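Local coordinates for protein alpha,alpha-trehalose-phosphate synthase (UDP-forming) (Burkholderia xenovorans, PDB 5HXA) that belongs to glycosyltransferase family 20, whose members have the GT-B fold of two Rossmann-like domains facing each other across a cleft, at residues A[10-15]-A[132-137]; A[112-117]-A[141-146]; A[188-193]-A[458-463]; A[266-271]-A[301-306]; A[280-285]-A[363-368]. All blocks are in the same frame, centred on the assembly; numbering follows the deposited sequence.

Interaction 1: A[10-15]-A[132-137]; sequences SRLIVV and DDIIWV
Arg11 grips Asp133 side-on: NE gives its hydrogen to OD1 at 3.0 Å, while NH2 reaches OD2 at 2.7 Å. A bend of the arginine chain at chi3 (-47°) brings both nitrogens alongside the carboxylate. Both oxygens lie near the guanidinium plane, yet the two flat groups are turned 38° apart; NE therefore meets OD1 from above the carboxylate plane, whereas NH2 comes to OD2 on its syn side. Leu128 O takes a second hydrogen from Arg11 NH2, OD2 also accepts from Lys130 N, and a water that accepts from Arg11 N donates to OD1. Nearby, the hydroxyl of Ser10 gives its proton to Asp132 O (OG to O 2.6 Å); serine, with its short side chain, suits this close approach. Beyond this polar end begin two adjacent parallel strands of the central sheet in the N-terminal Rossmann-like domain. Ile13 turns both N and O to the 132-137 side, its N donating to Ile134 O at 2.8 Å and its O accepting from Trp136 N at 2.8 Å. Arg11 O takes Ile134 N, and Val15 N gives to Trp136 O. Leu12 and Val14 bond instead to strand 46-48. Branched aliphatic residues suit the buried ladder: Val15 CG2 lies 4.0 Å from Ile135 CG2 on one face, and on the other Leu12 CD1 is 4.0 Å from Trp136 CB, beneath helices 32-43 and 449-461.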
# COMPACT_ATOMS: atom_id res chain seq x y z
N SER A 10 4.59 -33.10 26.48
CA SER A 10 5.57 -32.10 26.06
C SER A 10 5.39 -30.81 26.84
O SER A 10 4.27 -30.32 27.00
CB SER A 10 5.42 -31.81 24.57
OG SER A 10 5.86 -32.90 23.77
N ARG A 11 6.50 -30.25 27.32
CA ARG A 11 6.47 -28.87 27.77
C ARG A 11 6.17 -27.96 26.59
O ARG A 11 6.73 -28.13 25.50
CB ARG A 11 7.81 -28.46 28.39
CG ARG A 11 8.15 -29.11 29.71
CD ARG A 11 9.35 -28.40 30.29
NE ARG A 11 10.40 -28.22 29.29
CZ ARG A 11 11.57 -27.64 29.52
NH1 ARG A 11 11.85 -27.16 30.73
NH2 ARG A 11 12.46 -27.53 28.54
N LEU A 12 5.29 -26.99 26.81
CA LEU A 12 5.14 -25.89 25.87
C LEU A 12 6.15 -24.80 26.20
O LEU A 12 6.23 -24.35 27.34
CB LEU A 12 3.72 -25.31 25.91
CG LEU A 12 3.55 -24.03 25.09
CD1 LEU A 12 3.72 -24.30 23.59
CD2 LEU A 12 2.20 -23.40 25.38
N ILE A 13 6.94 -24.40 25.20
CA ILE A 13 7.88 -23.29 25.31
C ILE A 13 7.29 -22.13 24.52
O ILE A 13 7.16 -22.22 23.29
CB ILE A 13 9.27 -23.67 24.77
CG1 ILE A 13 9.73 -25.03 25.32
CG2 ILE A 13 10.27 -22.57 25.08
CD1 ILE A 13 9.80 -25.12 26.84
N VAL A 14 6.91 -21.05 25.20
CA VAL A 14 6.41 -19.85 24.54
C VAL A 14 7.55 -18.86 24.41
O VAL A 14 8.29 -18.62 25.37
CB VAL A 14 5.22 -19.23 25.30
CG1 VAL A 14 4.85 -17.88 24.69
CG2 VAL A 14 4.02 -20.16 25.25
N VAL A 15 7.71 -18.28 23.21
CA VAL A 15 8.75 -17.29 22.93
C VAL A 15 8.07 -16.03 22.42
O VAL A 15 7.35 -16.07 21.41
CB VAL A 15 9.79 -17.82 21.92
CG1 VAL A 15 10.86 -16.77 21.67
CG2 VAL A 15 10.41 -19.12 22.42
N ASP A 132 11.66 -33.18 24.00
CA ASP A 132 10.22 -33.33 23.82
C ASP A 132 9.47 -32.02 23.71
O ASP A 132 8.27 -32.04 23.41
CB ASP A 132 9.62 -34.13 24.99
CG ASP A 132 9.98 -35.59 24.94
OD1 ASP A 132 10.30 -36.08 23.84
OD2 ASP A 132 9.95 -36.24 26.01
N ASP A 133 10.12 -30.88 23.96
CA ASP A 133 9.41 -29.61 23.97
C ASP A 133 8.80 -29.31 22.61
O ASP A 133 9.34 -29.68 21.56
CB ASP A 133 10.36 -28.46 24.33
CG ASP A 133 11.00 -28.63 25.68
OD1 ASP A 133 10.49 -29.41 26.51
OD2 ASP A 133 12.04 -27.97 25.91
N ILE A 134 7.68 -28.59 22.63
CA ILE A 134 7.18 -27.90 21.45
C ILE A 134 7.30 -26.41 21.70
O ILE A 134 7.12 -25.95 22.84
CB ILE A 134 5.73 -28.29 21.11
CG1 ILE A 134 4.77 -27.90 22.24
CG2 ILE A 134 5.66 -29.80 20.78
CD1 ILE A 134 3.31 -28.26 21.98
N ILE A 135 7.62 -25.65 20.66
CA ILE A 135 7.98 -24.24 20.78
C ILE A 135 6.98 -23.41 19.98
O ILE A 135 6.73 -23.71 18.81
CB ILE A 135 9.42 -23.98 20.29
CG1 ILE A 135 10.40 -24.89 21.05
CG2 ILE A 135 9.80 -22.52 20.44
CD1 ILE A 135 11.77 -24.98 20.38
N TRP A 136 6.42 -22.38 20.62
CA TRP A 136 5.43 -21.49 20.00
C TRP A 136 5.96 -20.06 20.08
O TRP A 136 6.04 -19.48 21.17
CB TRP A 136 4.08 -21.61 20.71
CG TRP A 136 2.93 -20.89 20.03
CD1 TRP A 136 2.96 -20.22 18.84
CD2 TRP A 136 1.58 -20.80 20.51
NE1 TRP A 136 1.71 -19.70 18.56
CE2 TRP A 136 0.85 -20.05 19.57
CE3 TRP A 136 0.93 -21.28 21.66
CZ2 TRP A 136 -0.52 -19.77 19.73
CZ3 TRP A 136 -0.43 -21.00 21.82
CH2 TRP A 136 -1.13 -20.25 20.86
N VAL A 137 6.31 -19.49 18.93
CA VAL A 137 6.94 -18.17 18.82
C VAL A 137 5.90 -17.16 18.34
O VAL A 137 5.08 -17.47 17.47
CB VAL A 137 8.14 -18.23 17.86
CG1 VAL A 137 8.83 -16.87 17.75
CG2 VAL A 137 9.12 -19.33 18.30
O HOH W 1 9.20 -31.50 27.09

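Interaction 2: A[112-117]-A[141-146]; sequences AGYQRV and HLLPFA
Tyr114 reaches from helix 108-126 to the loop at 141-144, where its outer half lies obliquely against His141 O and the ring of Pro144, both on the same side of its plane. With CG anti to the backbone N (chi1 177°), CB stays with its own helix and the ring is carried outward. Along one side of the ring CD1 passes the carbonyl of His141, and CE1 comes to 3.2 Å from His141 O. Along the other, CE2 packs on Pro144 CD at 3.6 Å. CZ lies near both. At the tip, OH sits 3.5 Å from Leu143 CB and takes a weak, bent hydrogen bond from Leu143 N (3.4 Å, 138° at the hydrogen); its stronger partner is Tyr140 O. Tyrosine suits the place because its long flat ring spans from helix to loop, giving carbons to Pro144 and its hydroxyl to the turn backbone. One residue on, Gln115 bends at its second torsion (chi2 -72°) and lays its amide against the proline, OE1 3.7 Å from Pro144 CB, while NE2 bonds to Tyr111 OH. Leu142 to Phe145 form a type I turn, closed by Phe145 N to Leu142 O, and Pro144 is the N-cap of helix 145-151. This is the strand-to-helix connection of a Rossmann-like domain, here from strand 134-138 to helix 145-151, packed against helix 108-126, which precedes the strand in the chain.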
# COMPACT_ATOMS: atom_id res chain seq x y z
N ALA A 112 20.85 -6.07 10.46
CA ALA A 112 21.87 -6.96 10.99
C ALA A 112 21.68 -7.21 12.48
O ALA A 112 21.84 -8.34 12.96
CB ALA A 112 23.27 -6.40 10.72
N GLY A 113 21.34 -6.16 13.24
CA GLY A 113 21.08 -6.34 14.66
C GLY A 113 19.83 -7.17 14.92
O GLY A 113 19.80 -7.98 15.85
N TYR A 114 18.79 -6.96 14.11
CA TYR A 114 17.59 -7.79 14.17
C TYR A 114 17.95 -9.27 14.03
O TYR A 114 17.48 -10.12 14.80
CB TYR A 114 16.63 -7.34 13.08
CG TYR A 114 15.34 -8.12 12.91
CD1 TYR A 114 14.20 -7.81 13.66
CD2 TYR A 114 15.24 -9.13 11.96
CE1 TYR A 114 13.01 -8.50 13.48
CE2 TYR A 114 14.04 -9.82 11.76
CZ TYR A 114 12.93 -9.50 12.53
OH TYR A 114 11.75 -10.18 12.35
N GLN A 115 18.78 -9.60 13.03
CA GLN A 115 19.23 -10.98 12.87
C GLN A 115 20.11 -11.42 14.04
O GLN A 115 19.98 -12.54 14.54
CB GLN A 115 19.98 -11.14 11.55
CG GLN A 115 19.08 -11.04 10.29
CD GLN A 115 18.18 -12.27 10.11
OE1 GLN A 115 18.34 -13.28 10.80
NE2 GLN A 115 17.24 -12.19 9.17
N ARG A 116 20.99 -10.53 14.51
CA ARG A 116 21.89 -10.88 15.60
C ARG A 116 21.12 -11.17 16.88
O ARG A 116 21.43 -12.13 17.60
CB ARG A 116 22.91 -9.76 15.83
CG ARG A 116 23.97 -10.09 16.88
CD ARG A 116 24.93 -8.92 17.13
NE ARG A 116 24.23 -7.70 17.54
CZ ARG A 116 24.08 -6.62 16.79
NH1 ARG A 116 24.59 -6.57 15.56
NH2 ARG A 116 23.41 -5.57 17.26
N VAL A 117 20.10 -10.36 17.19
CA VAL A 117 19.33 -10.59 18.40
C VAL A 117 18.56 -11.90 18.30
O VAL A 117 18.52 -12.69 19.25
CB VAL A 117 18.41 -9.39 18.69
CG1 VAL A 117 17.33 -9.77 19.71
CG2 VAL A 117 19.23 -8.21 19.19
N HIS A 141 8.68 -9.49 15.54
CA HIS A 141 10.05 -9.34 16.00
C HIS A 141 10.88 -10.59 15.76
O HIS A 141 12.12 -10.51 15.74
CB HIS A 141 10.09 -9.01 17.50
CG HIS A 141 9.04 -8.03 17.93
ND1 HIS A 141 7.73 -8.40 18.18
CD2 HIS A 141 9.11 -6.70 18.18
CE1 HIS A 141 7.04 -7.34 18.56
NE2 HIS A 141 7.85 -6.29 18.57
N LEU A 142 10.24 -11.75 15.59
CA LEU A 142 10.88 -13.06 15.66
C LEU A 142 10.69 -13.88 14.38
O LEU A 142 10.72 -15.11 14.42
CB LEU A 142 10.36 -13.82 16.88
CG LEU A 142 10.64 -13.09 18.22
CD1 LEU A 142 9.88 -13.70 19.39
CD2 LEU A 142 12.14 -13.09 18.51
N LEU A 143 10.49 -13.22 13.24
CA LEU A 143 10.36 -13.94 11.98
C LEU A 143 11.48 -14.95 11.72
O LEU A 143 11.16 -16.07 11.27
CB LEU A 143 10.29 -12.94 10.80
CG LEU A 143 9.09 -12.00 10.78
CD1 LEU A 143 9.22 -11.02 9.61
CD2 LEU A 143 7.79 -12.78 10.69
N PRO A 144 12.76 -14.66 11.94
CA PRO A 144 13.80 -15.65 11.62
C PRO A 144 14.19 -16.58 12.76
O PRO A 144 15.16 -17.32 12.61
CB PRO A 144 14.99 -14.76 11.22
CG PRO A 144 14.83 -13.54 12.04
CD PRO A 144 13.35 -13.36 12.30
N PHE A 145 13.43 -16.59 13.86
CA PHE A 145 13.84 -17.31 15.07
C PHE A 145 13.90 -18.82 14.84
O PHE A 145 14.81 -19.49 15.34
CB PHE A 145 12.87 -16.97 16.21
CG PHE A 145 13.36 -17.40 17.57
CD1 PHE A 145 14.35 -16.68 18.23
CD2 PHE A 145 12.82 -18.52 18.18
CE1 PHE A 145 14.80 -17.09 19.48
CE2 PHE A 145 13.26 -18.93 19.43
CZ PHE A 145 14.25 -18.21 20.09
N ALA A 146 12.94 -19.38 14.09
CA ALA A 146 12.98 -20.82 13.84
C ALA A 146 14.19 -21.20 12.99
O ALA A 146 14.81 -22.25 13.21
CB ALA A 146 11.70 -21.30 13.17

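Interaction 3: A[188-193]-A[458-463]; sequences YDVIGF and ADLRNV
Val463 sets its two methyls against neighbouring residues of 188-193: CG2 meets Val190 CG2 at 3.7 Å, and CG1 presses on the carboxylate carbon CG of Asp189 at 3.5 Å. The side chains of Asp189 and Val463 cross at about a right angle, and this corner is the tight part of the contact. No hydrogen bond joins the segments, the valine side chain being only hydrocarbon; Asp189 OD2 instead has its partners in Arg150, with which it forms a salt bridge, and Ile158 N. Helix 449-461, the last helix of the modelled chain, here lies against the sheet of the N-terminal domain, as is usual in GT-B proteins, where the C-terminal helix crosses back to the first domain. Strand 190-193 meets it through Val190, whose CG2 stands anti to its own carbonyl carbon and is the methyl that reaches furthest into the contact. This CG2 touches the helix backbone at 3.9 Å from Asp459 O, but the side chains stay further apart: Val190 CG2 is 4.3 Å from Leu460 CD1, and Val190 CG1 is 4.4 Å from Asp459 CB. A buried leucine suits this inward side, and its far end continues to Ile134 of the same sheet. The more open side is formed by Asp459, with OD2 bonded to Tyr232 OH, and Val463, which touches a crystal neighbour; both are partly exposed.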
# COMPACT_ATOMS: atom_id res chain seq x y z
N TYR A 188 9.78 -22.73 10.32
CA TYR A 188 8.69 -23.11 11.21
C TYR A 188 7.92 -24.30 10.64
O TYR A 188 7.71 -24.40 9.43
CB TYR A 188 7.72 -21.93 11.41
CG TYR A 188 8.27 -20.80 12.28
CD1 TYR A 188 8.33 -20.94 13.67
CD2 TYR A 188 8.69 -19.59 11.72
CE1 TYR A 188 8.83 -19.91 14.47
CE2 TYR A 188 9.20 -18.56 12.51
CZ TYR A 188 9.27 -18.73 13.89
OH TYR A 188 9.77 -17.72 14.67
N ASP A 189 7.48 -25.19 11.54
CA ASP A 189 6.62 -26.31 11.15
C ASP A 189 5.17 -25.87 10.96
O ASP A 189 4.45 -26.47 10.14
CB ASP A 189 6.66 -27.42 12.19
CG ASP A 189 8.02 -28.06 12.30
OD1 ASP A 189 8.48 -28.66 11.30
OD2 ASP A 189 8.63 -27.96 13.38
N VAL A 190 4.71 -24.89 11.72
CA VAL A 190 3.35 -24.37 11.64
C VAL A 190 3.44 -22.85 11.64
O VAL A 190 4.15 -22.26 12.46
CB VAL A 190 2.48 -24.85 12.82
CG1 VAL A 190 1.04 -24.29 12.72
CG2 VAL A 190 2.47 -26.39 12.91
N ILE A 191 2.73 -22.21 10.71
CA ILE A 191 2.62 -20.76 10.69
C ILE A 191 1.15 -20.39 10.75
O ILE A 191 0.36 -20.84 9.91
CB ILE A 191 3.28 -20.14 9.45
CG1 ILE A 191 4.78 -20.42 9.42
CG2 ILE A 191 3.04 -18.63 9.43
CD1 ILE A 191 5.47 -19.84 8.17
N GLY A 192 0.78 -19.58 11.73
CA GLY A 192 -0.58 -19.09 11.88
C GLY A 192 -0.66 -17.60 11.64
O GLY A 192 0.24 -16.84 12.02
N PHE A 193 -1.74 -17.18 10.98
CA PHE A 193 -2.06 -15.78 10.72
C PHE A 193 -3.44 -15.48 11.29
O PHE A 193 -4.21 -16.39 11.63
CB PHE A 193 -2.04 -15.47 9.22
CG PHE A 193 -0.69 -15.67 8.56
CD1 PHE A 193 0.29 -14.70 8.65
CD2 PHE A 193 -0.43 -16.82 7.82
CE1 PHE A 193 1.53 -14.87 8.03
CE2 PHE A 193 0.80 -17.00 7.19
CZ PHE A 193 1.78 -16.03 7.30
N ALA A 458 -2.96 -28.07 18.69
CA ALA A 458 -3.19 -29.39 18.12
C ALA A 458 -2.43 -29.57 16.81
O ALA A 458 -1.88 -30.64 16.55
CB ALA A 458 -4.68 -29.64 17.90
N ASP A 459 -2.38 -28.52 15.98
CA ASP A 459 -1.58 -28.60 14.76
C ASP A 459 -0.10 -28.72 15.09
O ASP A 459 0.62 -29.48 14.44
CB ASP A 459 -1.83 -27.37 13.88
CG ASP A 459 -3.20 -27.40 13.21
OD1 ASP A 459 -3.80 -28.49 13.15
OD2 ASP A 459 -3.68 -26.35 12.75
N LEU A 460 0.37 -27.98 16.10
CA LEU A 460 1.78 -28.06 16.47
C LEU A 460 2.14 -29.44 17.02
O LEU A 460 3.24 -29.95 16.76
CB LEU A 460 2.12 -26.98 17.50
CG LEU A 460 3.60 -26.86 17.90
CD1 LEU A 460 4.48 -26.63 16.67
CD2 LEU A 460 3.80 -25.74 18.92
N ARG A 461 1.23 -30.07 17.77
CA ARG A 461 1.48 -31.42 18.27
C ARG A 461 1.28 -32.49 17.21
O ARG A 461 1.59 -33.66 17.48
CB ARG A 461 0.57 -31.72 19.47
CG ARG A 461 0.83 -30.81 20.66
CD ARG A 461 -0.06 -31.14 21.85
NE ARG A 461 0.32 -30.36 23.03
CZ ARG A 461 -0.48 -29.49 23.65
NH1 ARG A 461 -1.72 -29.29 23.22
NH2 ARG A 461 -0.03 -28.83 24.71
N ASN A 462 0.77 -32.14 16.04
CA ASN A 462 0.60 -33.09 14.94
C ASN A 462 1.80 -33.12 14.00
O ASN A 462 1.79 -33.88 13.02
CB ASN A 462 -0.67 -32.74 14.15
CG ASN A 462 -1.09 -33.84 13.19
OD1 ASN A 462 -1.29 -34.99 13.59
ND2 ASN A 462 -1.21 -33.50 11.91
N VAL A 463 2.83 -32.33 14.26
CA VAL A 463 3.98 -32.25 13.36
C VAL A 463 4.84 -33.50 13.47
O VAL A 463 5.20 -34.11 12.45
CB VAL A 463 4.79 -30.97 13.65
CG1 VAL A 463 6.12 -31.00 12.87
CG2 VAL A 463 3.95 -29.74 13.32

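Interaction 4: A[266-271]-A[301-306]; sequences LIMSVD and SLVQIA
Ser269 OG and Gln304 CG both stand anti to their backbone nitrogens (chi1 172° in each), and a bend at chi2 of Gln304 (73°) swings its amide back over the neighbouring strand. OE1 then accepts the serine proton at 2.6 Å from OG, which itself accepts from Arg282 NH1. The other end of the amide turns to its own strand: Gln304 NE2 donates to Ile305 O from well above the carbonyl plane, at 3.0 Å. That oxygen is gripped twice, since Asp271 N also bonds to it at 3.1 Å. Serine, small and hydroxylic, leaves room for this amide in a buried place. Parallel backbone bonds tie the strands together, with Ile267 and Ser269 each donating to and accepting from 301-306. On the opposite face the contacts are apolar: Leu266 CD1 packs on Val303 CG2 at 3.5 Å, and Met268 SD touches Val303 CG1 at 3.9 Å and Ile305 CD1 at 4.0 Å, its chain, bent at chi2 and chi3, laying the sulfur against both branched neighbours. The strands are the two ends of a beta-alpha-beta unit whose helix, 279-292, covers Ile267, Leu302 and Gln304, while strands 342-345 and 363-366 flank the pair within the parallel sheet.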
# COMPACT_ATOMS: atom_id res chain seq x y z
N LEU A 266 -23.33 8.32 24.17
CA LEU A 266 -21.87 8.24 24.25
C LEU A 266 -21.33 7.34 23.15
O LEU A 266 -21.70 6.17 23.06
CB LEU A 266 -21.45 7.70 25.62
CG LEU A 266 -19.99 7.31 25.85
CD1 LEU A 266 -19.08 8.49 25.57
CD2 LEU A 266 -19.81 6.79 27.28
N ILE A 267 -20.44 7.89 22.32
CA ILE A 267 -19.67 7.11 21.35
C ILE A 267 -18.28 6.91 21.93
O ILE A 267 -17.60 7.87 22.27
CB ILE A 267 -19.57 7.82 19.99
CG1 ILE A 267 -20.96 8.16 19.44
CG2 ILE A 267 -18.81 6.92 18.99
CD1 ILE A 267 -20.90 9.08 18.21
N MET A 268 -17.86 5.66 22.07
CA MET A 268 -16.61 5.34 22.73
C MET A 268 -15.62 4.79 21.71
O MET A 268 -15.94 3.88 20.94
CB MET A 268 -16.84 4.34 23.86
CG MET A 268 -15.58 3.83 24.50
SD MET A 268 -14.79 5.16 25.44
CE MET A 268 -15.96 5.33 26.78
N SER A 269 -14.40 5.33 21.73
CA SER A 269 -13.34 4.95 20.82
C SER A 269 -12.06 4.81 21.64
O SER A 269 -11.69 5.73 22.37
CB SER A 269 -13.21 6.01 19.71
OG SER A 269 -12.08 5.78 18.89
N VAL A 270 -11.43 3.64 21.58
CA VAL A 270 -10.24 3.36 22.38
C VAL A 270 -9.20 2.74 21.46
O VAL A 270 -9.46 1.70 20.84
CB VAL A 270 -10.54 2.41 23.56
CG1 VAL A 270 -9.28 2.14 24.39
CG2 VAL A 270 -11.67 2.96 24.44
N ASP A 271 -8.03 3.37 21.35
CA ASP A 271 -6.97 2.72 20.60
C ASP A 271 -5.64 3.38 20.91
O ASP A 271 -5.55 4.52 21.37
CB ASP A 271 -7.25 2.70 19.08
CG ASP A 271 -7.53 1.28 18.54
OD1 ASP A 271 -6.82 0.33 18.94
OD2 ASP A 271 -8.47 1.11 17.73
N SER A 301 -21.69 12.76 22.59
CA SER A 301 -20.28 13.09 22.70
C SER A 301 -19.44 11.91 22.23
O SER A 301 -19.85 10.75 22.33
CB SER A 301 -19.87 13.43 24.14
OG SER A 301 -20.69 14.45 24.67
N LEU A 302 -18.26 12.23 21.74
CA LEU A 302 -17.26 11.24 21.38
C LEU A 302 -16.17 11.25 22.45
O LEU A 302 -15.50 12.27 22.65
CB LEU A 302 -16.66 11.54 20.01
CG LEU A 302 -15.44 10.71 19.62
CD1 LEU A 302 -15.82 9.21 19.49
CD2 LEU A 302 -14.87 11.25 18.31
N VAL A 303 -15.98 10.12 23.12
CA VAL A 303 -14.83 9.95 24.01
C VAL A 303 -13.79 9.15 23.24
O VAL A 303 -14.08 8.06 22.74
CB VAL A 303 -15.22 9.27 25.33
CG1 VAL A 303 -13.96 8.88 26.10
CG2 VAL A 303 -16.06 10.22 26.18
N GLN A 304 -12.59 9.71 23.13
CA GLN A 304 -11.44 9.01 22.54
C GLN A 304 -10.42 8.81 23.64
O GLN A 304 -9.84 9.79 24.14
CB GLN A 304 -10.81 9.79 21.39
CG GLN A 304 -9.50 9.14 20.91
CD GLN A 304 -9.77 7.85 20.13
OE1 GLN A 304 -10.52 7.86 19.15
NE2 GLN A 304 -9.20 6.74 20.58
N ILE A 305 -10.19 7.56 24.01
CA ILE A 305 -9.10 7.19 24.91
C ILE A 305 -7.95 6.71 24.04
O ILE A 305 -8.11 5.80 23.23
CB ILE A 305 -9.55 6.11 25.90
CG1 ILE A 305 -10.64 6.69 26.82
CG2 ILE A 305 -8.37 5.60 26.70
CD1 ILE A 305 -11.44 5.64 27.56
N ALA A 306 -6.78 7.34 24.20
CA ALA A 306 -5.62 7.02 23.37
C ALA A 306 -4.41 6.94 24.27
O ALA A 306 -3.73 7.95 24.51
CB ALA A 306 -5.42 8.04 22.25

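Interaction 5: A[280-285]-A[363-368]; sequences VERFQA and VGYVTP
Helix 279-292 packs here on strand 363-366 of the parallel sheet in the C-terminal domain, a buried helix-on-sheet contact carried mainly by Arg282 and Tyr365. The short axes pass 10.3 Å apart, and their directions differ by 137°, so helix and strand run roughly against each other. Arg282 lays its aliphatic part across the tyrosine: CG sits over one face of the Tyr365 ring, 3.7 Å from its centroid, in a CH-pi contact only 18° off the ring normal. Past it in the opposite direction runs the tyrosine, and its OH donates to Arg282 O at 2.8 Å, in the carbonyl plane and on a lone pair. The same hydroxyl touches Ala285 CB at 3.3 Å; alanine, with a single methyl, suits this close approach. The arginine chain, extended at chi2, bends at chi3 (-116°) and turns the guanidinium toward 366-367, Thr367 N standing 3.5 Å above the centre of its plane. That buried nitrogen has no hydrogen-bond partner in the model. Arg282 CG also comes within 3.2 Å of Thr367 OG1. Arginine suits the place because its chain is hydrocarbon on the Tyr365 ring and donor at its tip: NH1 bonds to Ser269 OG, and NH2 forms a salt bridge with Asp271 OD2 and a hydrogen bond to Lys277 O. A water donates to Tyr365 O at 2.7 Å and accepts only weakly from NH1. Such helix packing on the parallel strands, with polar groups gathered near their C-terminal ends, is typical of a Rossmann-like domain of the GT-B fold.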
# COMPACT_ATOMS: atom_id res chain seq x y z
N VAL A 280 -7.66 10.35 13.11
CA VAL A 280 -8.08 11.59 12.45
C VAL A 280 -9.37 11.36 11.66
O VAL A 280 -10.30 12.17 11.70
CB VAL A 280 -6.96 12.13 11.55
CG1 VAL A 280 -7.51 13.19 10.61
CG2 VAL A 280 -5.82 12.71 12.39
N GLU A 281 -9.43 10.25 10.91
CA GLU A 281 -10.64 9.94 10.16
C GLU A 281 -11.82 9.71 11.10
O GLU A 281 -12.95 10.11 10.79
CB GLU A 281 -10.42 8.71 9.27
CG GLU A 281 -9.46 8.94 8.07
CD GLU A 281 -7.98 8.88 8.44
OE1 GLU A 281 -7.65 8.69 9.63
OE2 GLU A 281 -7.15 9.04 7.54
N ARG A 282 -11.58 9.05 12.23
CA ARG A 282 -12.65 8.87 13.21
C ARG A 282 -13.22 10.21 13.65
O ARG A 282 -14.45 10.39 13.70
CB ARG A 282 -12.16 8.07 14.42
CG ARG A 282 -12.51 6.61 14.31
CD ARG A 282 -12.02 5.85 15.48
NE ARG A 282 -11.03 4.87 15.06
CZ ARG A 282 -10.60 3.91 15.86
NH1 ARG A 282 -11.09 3.82 17.09
NH2 ARG A 282 -9.69 3.04 15.43
N PHE A 283 -12.34 11.17 13.98
CA PHE A 283 -12.81 12.50 14.39
C PHE A 283 -13.56 13.19 13.26
O PHE A 283 -14.59 13.83 13.49
CB PHE A 283 -11.63 13.38 14.82
CG PHE A 283 -11.01 13.01 16.15
CD1 PHE A 283 -11.31 11.81 16.77
CD2 PHE A 283 -10.11 13.87 16.76
CE1 PHE A 283 -10.73 11.48 18.01
CE2 PHE A 283 -9.53 13.55 18.00
CZ PHE A 283 -9.83 12.34 18.60
N GLN A 284 -13.03 13.09 12.04
CA GLN A 284 -13.64 13.81 10.92
C GLN A 284 -15.02 13.25 10.56
O GLN A 284 -15.90 14.00 10.15
CB GLN A 284 -12.70 13.77 9.72
CG GLN A 284 -11.54 14.75 9.90
CD GLN A 284 -10.53 14.65 8.78
OE1 GLN A 284 -10.62 13.78 7.91
NE2 GLN A 284 -9.54 15.55 8.80
N ALA A 285 -15.21 11.93 10.69
CA ALA A 285 -16.55 11.39 10.41
C ALA A 285 -17.53 11.77 11.51
O ALA A 285 -18.73 11.94 11.25
CB ALA A 285 -16.49 9.87 10.23
N VAL A 363 -22.43 3.50 21.57
CA VAL A 363 -21.79 3.17 20.29
C VAL A 363 -20.34 2.84 20.56
O VAL A 363 -19.66 3.56 21.29
CB VAL A 363 -21.89 4.31 19.26
CG1 VAL A 363 -21.23 3.89 17.92
CG2 VAL A 363 -23.35 4.72 19.04
N GLY A 364 -19.86 1.73 19.98
CA GLY A 364 -18.45 1.39 20.00
C GLY A 364 -17.89 1.67 18.62
O GLY A 364 -18.36 1.11 17.63
N TYR A 365 -16.90 2.56 18.56
CA TYR A 365 -16.44 3.17 17.30
C TYR A 365 -15.03 2.63 17.04
O TYR A 365 -14.05 3.15 17.56
CB TYR A 365 -16.47 4.69 17.45
CG TYR A 365 -16.30 5.55 16.20
CD1 TYR A 365 -16.37 5.02 14.91
CD2 TYR A 365 -16.06 6.92 16.34
CE1 TYR A 365 -16.21 5.87 13.78
CE2 TYR A 365 -15.91 7.75 15.25
CZ TYR A 365 -15.98 7.23 13.99
OH TYR A 365 -15.82 8.11 12.95
N VAL A 366 -14.95 1.56 16.23
CA VAL A 366 -13.71 0.81 16.06
C VAL A 366 -13.40 0.69 14.57
O VAL A 366 -13.72 -0.32 13.95
CB VAL A 366 -13.81 -0.58 16.72
CG1 VAL A 366 -12.45 -1.27 16.69
CG2 VAL A 366 -14.31 -0.48 18.18
N THR A 367 -12.78 1.72 13.98
CA THR A 367 -12.61 1.77 12.53
C THR A 367 -11.16 2.02 12.13
O THR A 367 -10.85 2.99 11.42
CB THR A 367 -13.53 2.83 11.92
OG1 THR A 367 -13.25 4.12 12.49
CG2 THR A 367 -14.98 2.49 12.22
N PRO A 368 -10.24 1.14 12.54
CA PRO A 368 -8.84 1.30 12.12
C PRO A 368 -8.70 1.16 10.61
O PRO A 368 -9.46 0.46 9.94
CB PRO A 368 -8.11 0.17 12.85
CG PRO A 368 -9.17 -0.89 13.04
CD PRO A 368 -10.43 -0.11 13.31
O HOH W 2 -12.10 2.08 19.14

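In the fold
Interactions 1, 2 and 3 belong to the N-terminal domain and touch one another; interactions 4 and 5 lie in the C-terminal domain, with centres about 35 to 39 Å from those of the first three. Interactions 1 and 4 are both parallel strand pairs in buried sheets, but the first adds its salt bridge at the N-terminal end of its strands, the other a serine-glutamine bond within the ladder. Interactions 2 and 5 are buried too, each using a tyrosine between a helix and other backbone. Interaction 3 is the more exposed one and purely van der Waals. Interactions 4 and 5 share helix 279-292 and the parallel sheet, where strands 265-270 and 363-366 are neighbours, while Tyr188 OH bonds to Leu142 O between interactions 3 and 2.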